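Local coordinates for attaching and effacing protein, pathogenesis factor (PDB 4E9L), which probably acts at the bacterial surface as an intimin/invasin-family adhesin, this part of it being a string of immunoglobulin-like modules, at residues V187-L192 with A218-G223; T329-D334 with P379-Q384. All blocks are in the same frame, centred on the assembly; numbering follows the deposited sequence.

Contact 1: residues V187-L192 with A218-G223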
# COMPACT_ATOMS: atom_id res chain seq x y z
N VAL A 187 -18.87 17.53 5.19
CA VAL A 187 -17.86 18.47 5.65
C VAL A 187 -16.54 17.79 5.24
O VAL A 187 -16.29 16.65 5.64
CB VAL A 187 -17.95 18.77 7.17
CG1 VAL A 187 -16.85 19.72 7.60
CG2 VAL A 187 -19.33 19.32 7.53
N VAL A 188 -15.76 18.44 4.37
CA VAL A 188 -14.54 17.86 3.81
C VAL A 188 -13.31 18.10 4.67
O VAL A 188 -13.23 19.09 5.40
CB VAL A 188 -14.29 18.22 2.31
CG1 VAL A 188 -15.45 17.76 1.44
CG2 VAL A 188 -13.98 19.71 2.11
N ALA A 189 -12.34 17.22 4.55
CA ALA A 189 -11.05 17.34 5.24
C ALA A 189 -10.29 18.59 4.70
O ALA A 189 -10.58 19.07 3.60
CB ALA A 189 -10.23 16.08 5.01
N ASP A 190 -9.36 19.12 5.48
CA ASP A 190 -8.55 20.25 5.03
C ASP A 190 -7.45 19.77 4.04
O ASP A 190 -7.49 18.60 3.58
CB ASP A 190 -7.96 20.98 6.27
CG ASP A 190 -7.76 22.48 6.10
OD1 ASP A 190 -7.55 22.93 4.94
OD2 ASP A 190 -7.72 23.18 7.11
N ALA A 191 -6.50 20.64 3.69
CA ALA A 191 -5.42 20.28 2.76
C ALA A 191 -4.63 19.05 3.24
O ALA A 191 -4.50 18.82 4.45
CB ALA A 191 -4.46 21.45 2.56
N LEU A 192 -4.09 18.27 2.29
CA LEU A 192 -3.30 17.11 2.64
C LEU A 192 -2.10 17.54 3.50
O LEU A 192 -1.38 18.48 3.15
CB LEU A 192 -2.84 16.39 1.35
CG LEU A 192 -2.16 15.02 1.57
CD1 LEU A 192 -2.34 14.12 0.36
CD2 LEU A 192 -0.69 15.18 1.88
N ALA A 218 -3.77 8.84 3.39
CA ALA A 218 -3.70 10.30 3.22
C ALA A 218 -4.59 10.96 4.25
O ALA A 218 -5.76 10.58 4.40
CB ALA A 218 -4.15 10.68 1.82
N LYS A 219 -4.05 11.95 4.94
CA LYS A 219 -4.79 12.66 5.98
C LYS A 219 -4.50 14.16 5.98
O LYS A 219 -3.42 14.57 5.56
CB LYS A 219 -4.38 12.11 7.36
CG LYS A 219 -4.89 10.72 7.68
CD LYS A 219 -4.20 10.23 8.95
CE LYS A 219 -4.99 9.21 9.73
NZ LYS A 219 -5.37 8.02 8.93
N ASP A 220 -5.43 14.94 6.56
CA ASP A 220 -5.26 16.37 6.80
C ASP A 220 -4.56 16.56 8.19
O ASP A 220 -4.29 15.57 8.88
CB ASP A 220 -6.62 17.13 6.68
CG ASP A 220 -7.61 16.98 7.84
OD1 ASP A 220 -7.26 16.30 8.85
OD2 ASP A 220 -8.71 17.57 7.76
N ALA A 221 -4.28 17.80 8.60
CA ALA A 221 -3.60 18.10 9.88
C ALA A 221 -4.31 17.56 11.14
O ALA A 221 -3.65 17.29 12.14
CB ALA A 221 -3.35 19.60 10.01
N HIS A 222 -5.66 17.39 11.08
CA HIS A 222 -6.46 16.89 12.20
C HIS A 222 -6.58 15.37 12.19
O HIS A 222 -7.20 14.79 13.08
CB HIS A 222 -7.88 17.52 12.17
CG HIS A 222 -7.85 19.00 11.97
ND1 HIS A 222 -8.21 19.57 10.76
CD2 HIS A 222 -7.41 19.98 12.79
CE1 HIS A 222 -8.04 20.87 10.90
NE2 HIS A 222 -7.57 21.17 12.11
N GLY A 223 -6.02 14.74 11.18
CA GLY A 223 -6.12 13.30 11.04
C GLY A 223 -7.35 12.83 10.30
O GLY A 223 -7.66 11.64 10.33
O HOH W 1 -4.54 20.04 6.81
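The carboxylate of Asp-220 is wedged against Ala-189 and Asp-190 through OD2. Ala-189 CB lies to one side of the carboxylate plane, 3.5 Å from Asp-220 OD2, and Asp-190 CB lies to the other, 3.8 Å from the same oxygen. Close to the plane itself comes Asp-190 N, which donates to the anti lone pair of Asp-220 OD2, the one turned away from OD1, at 2.8 Å and a nearly straight 162°. The second flat group, the imidazole of His-222, has Asp-190 OD2 at its edge and near its plane, but 4.5 Å from CE1 makes this no more than a loose approach.

The CB of Asp-220 points toward the other segment, and chi1 75° sets CG between the backbone N and the carbonyl carbon. The other oxygen, OD1, turns back on its own type I turn, Asp-220 to Gly-223: it accepts a weak bond from His-222 N and a further one from Asn-224 N. One carboxylate thus holds the turn and the crossing chain together. Within its own segment Asp-190 OD1 accepts Ala-191 N at 2.8 Å, met on its anti side and 29° out of the carboxylate plane.

Beyond the carboxylate, Ala-191 O meets Asp-220 CA in a CA-H...O contact of 3.5 Å. A water joins the backbones as well, donating to Ala-191 O and accepting from Ala-221 N. Apolar packing is slight: Leu-192 CD1 rests on Ala-218 CB at 4.2 Å.

The contact forms a seam between successive immunoglobulin-like modules. Residues 187-192 leave strand 183-187 of one and run toward strand 198-201 of the next, whereas 218-223 belong to the loop that follows strand 211-217. Val-105 and Thr-162, from loops of the preceding module, touch Asp-220 and His-222.

Contact 2: residues T329-D334 with P379-Q384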
# COMPACT_ATOMS: atom_id res chain seq x y z
N THR A 329 22.84 -13.76 -3.75
CA THR A 329 23.50 -13.85 -2.44
C THR A 329 22.53 -14.22 -1.30
O THR A 329 21.34 -13.96 -1.40
CB THR A 329 24.31 -12.55 -2.20
OG1 THR A 329 25.25 -12.72 -1.16
CG2 THR A 329 23.43 -11.33 -1.93
N GLY A 330 23.08 -14.82 -0.23
CA GLY A 330 22.35 -15.19 0.98
C GLY A 330 21.32 -16.29 0.80
O GLY A 330 20.39 -16.41 1.61
N LEU A 331 21.50 -17.13 -0.22
CA LEU A 331 20.55 -18.19 -0.53
C LEU A 331 21.26 -19.53 -0.65
O LEU A 331 21.85 -19.86 -1.70
CB LEU A 331 19.75 -17.82 -1.79
CG LEU A 331 18.78 -18.84 -2.35
CD1 LEU A 331 17.64 -19.13 -1.37
CD2 LEU A 331 18.24 -18.39 -3.70
N LYS A 332 21.21 -20.28 0.45
CA LYS A 332 21.81 -21.61 0.54
C LYS A 332 21.17 -22.70 -0.35
O LYS A 332 20.00 -23.08 -0.17
CB LYS A 332 21.98 -22.07 2.00
CG LYS A 332 23.40 -22.59 2.30
CD LYS A 332 24.47 -21.49 2.30
CE LYS A 332 24.65 -20.81 3.65
NZ LYS A 332 25.18 -21.75 4.68
N PRO A 333 21.98 -23.28 -1.24
CA PRO A 333 21.48 -24.38 -2.10
C PRO A 333 21.13 -25.63 -1.30
O PRO A 333 21.55 -25.79 -0.15
CB PRO A 333 22.65 -24.63 -3.06
CG PRO A 333 23.50 -23.37 -2.98
CD PRO A 333 23.39 -22.97 -1.56
N ASP A 334 20.33 -26.52 -1.92
CA ASP A 334 19.93 -27.79 -1.32
C ASP A 334 21.05 -28.82 -1.66
O ASP A 334 22.04 -28.47 -2.32
CB ASP A 334 18.61 -28.29 -1.97
CG ASP A 334 17.44 -27.30 -1.97
OD1 ASP A 334 17.27 -26.60 -0.96
OD2 ASP A 334 16.67 -27.29 -2.96
N PRO A 379 22.92 -29.43 -9.25
CA PRO A 379 22.68 -28.58 -8.08
C PRO A 379 21.20 -28.21 -8.00
O PRO A 379 20.50 -28.14 -9.04
CB PRO A 379 23.56 -27.36 -8.33
CG PRO A 379 23.65 -27.26 -9.80
CD PRO A 379 23.68 -28.69 -10.29
N ARG A 380 20.73 -27.99 -6.78
CA ARG A 380 19.34 -27.66 -6.50
C ARG A 380 19.27 -26.43 -5.61
O ARG A 380 20.03 -26.31 -4.64
CB ARG A 380 18.66 -28.86 -5.79
CG ARG A 380 18.32 -30.01 -6.71
CD ARG A 380 16.97 -29.74 -7.34
NE ARG A 380 16.63 -30.71 -8.37
CZ ARG A 380 15.78 -31.72 -8.19
NH1 ARG A 380 15.19 -31.90 -7.02
NH2 ARG A 380 15.52 -32.56 -9.19
N VAL A 381 18.33 -25.54 -5.94
CA VAL A 381 18.09 -24.31 -5.17
C VAL A 381 16.56 -24.17 -5.08
O VAL A 381 15.90 -24.12 -6.12
CB VAL A 381 18.76 -23.05 -5.81
CG1 VAL A 381 18.35 -21.78 -5.09
CG2 VAL A 381 20.28 -23.17 -5.82
N ASN A 382 16.01 -24.14 -3.86
CA ASN A 382 14.55 -24.04 -3.62
C ASN A 382 13.76 -25.09 -4.41
O ASN A 382 12.77 -24.77 -5.08
CB ASN A 382 14.04 -22.60 -3.87
CG ASN A 382 14.56 -21.55 -2.90
OD1 ASN A 382 14.81 -21.82 -1.71
ND2 ASN A 382 14.71 -20.32 -3.38
N GLY A 383 14.25 -26.33 -4.37
CA GLY A 383 13.68 -27.48 -5.06
C GLY A 383 13.77 -27.47 -6.58
O GLY A 383 13.16 -28.33 -7.22
N GLN A 384 14.54 -26.55 -7.18
CA GLN A 384 14.64 -26.49 -8.64
C GLN A 384 16.06 -26.76 -9.14
O GLN A 384 17.01 -26.38 -8.45
CB GLN A 384 14.21 -25.09 -9.14
CG GLN A 384 12.77 -24.68 -8.81
CD GLN A 384 11.74 -25.46 -9.59
OE1 GLN A 384 11.06 -26.33 -9.04
NE2 GLN A 384 11.62 -25.18 -10.88
O HOH W 2 17.76 -23.85 -1.62
O HOH W 3 22.85 -28.08 -4.81
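Asp-334 joins the two segments through both its backbone and its carboxylate. Its N donates to Arg-380 O at 2.7 Å (N-H...O 154°), the donor tilted 33° from the carbonyl plane. Its OD2 accepts Gly-383 N at 3.0 Å in a straight bond (164°) that arrives nearly along the C-O axis. The CB of Asp-334 points toward the other segment, with CG beside the backbone N and anti to the carbonyl carbon; OD2 meets the Val-381 to Gln-384 turn. That type I' turn is closed by paired backbone bonds between Val-381 and Gln-384, and both central residues, Asn-382 and Gly-383, have positive phi.

Two waters extend the polar joint. One donates to Lys-332 O and Asp-334 OD1 and accepts from Asn-382 N; the other links Asp-334 O to Arg-380 N. The guanidinium of Arg-380 leads away, its NE bonding Asn-385 OD1.

Packing follows beside these bonds. Leu-331 CD2 meets Val-381 CG1 at 3.7 Å, the two side chains crossing obliquely, while Leu-331 CD1 lies 3.7 Å from Asn-382 ND2. On the other methyl of Val-381, CG2, Pro-333 CB packs at 3.9 Å.

The loop leading to strand 337-339 is thereby fixed to the two-residue hairpin between strands 373-381 and 384-385. Phe-318 of strand 313-319, in the facing sheet, touches both Pro-333 and Val-381.

How the contacts relate
Contact 1 precedes contact 2 along the chain, closing before the other opens. Their centres are 49 Å apart and their nearest atoms about 34 Å, on opposite sides of the chain's centre, so neither touches the other and they share no strand. Contact 1 links two modules, spanning the passage from strand 183-187 to the sheet containing 211-217; contact 2 lies inside the last modelled module, between the loop after 313-319 and the end of strand 373-381. One therefore bears on how consecutive modules are joined, the other on the internal structure of a single module, consistent with an extended rod of immunoglobulin-like units.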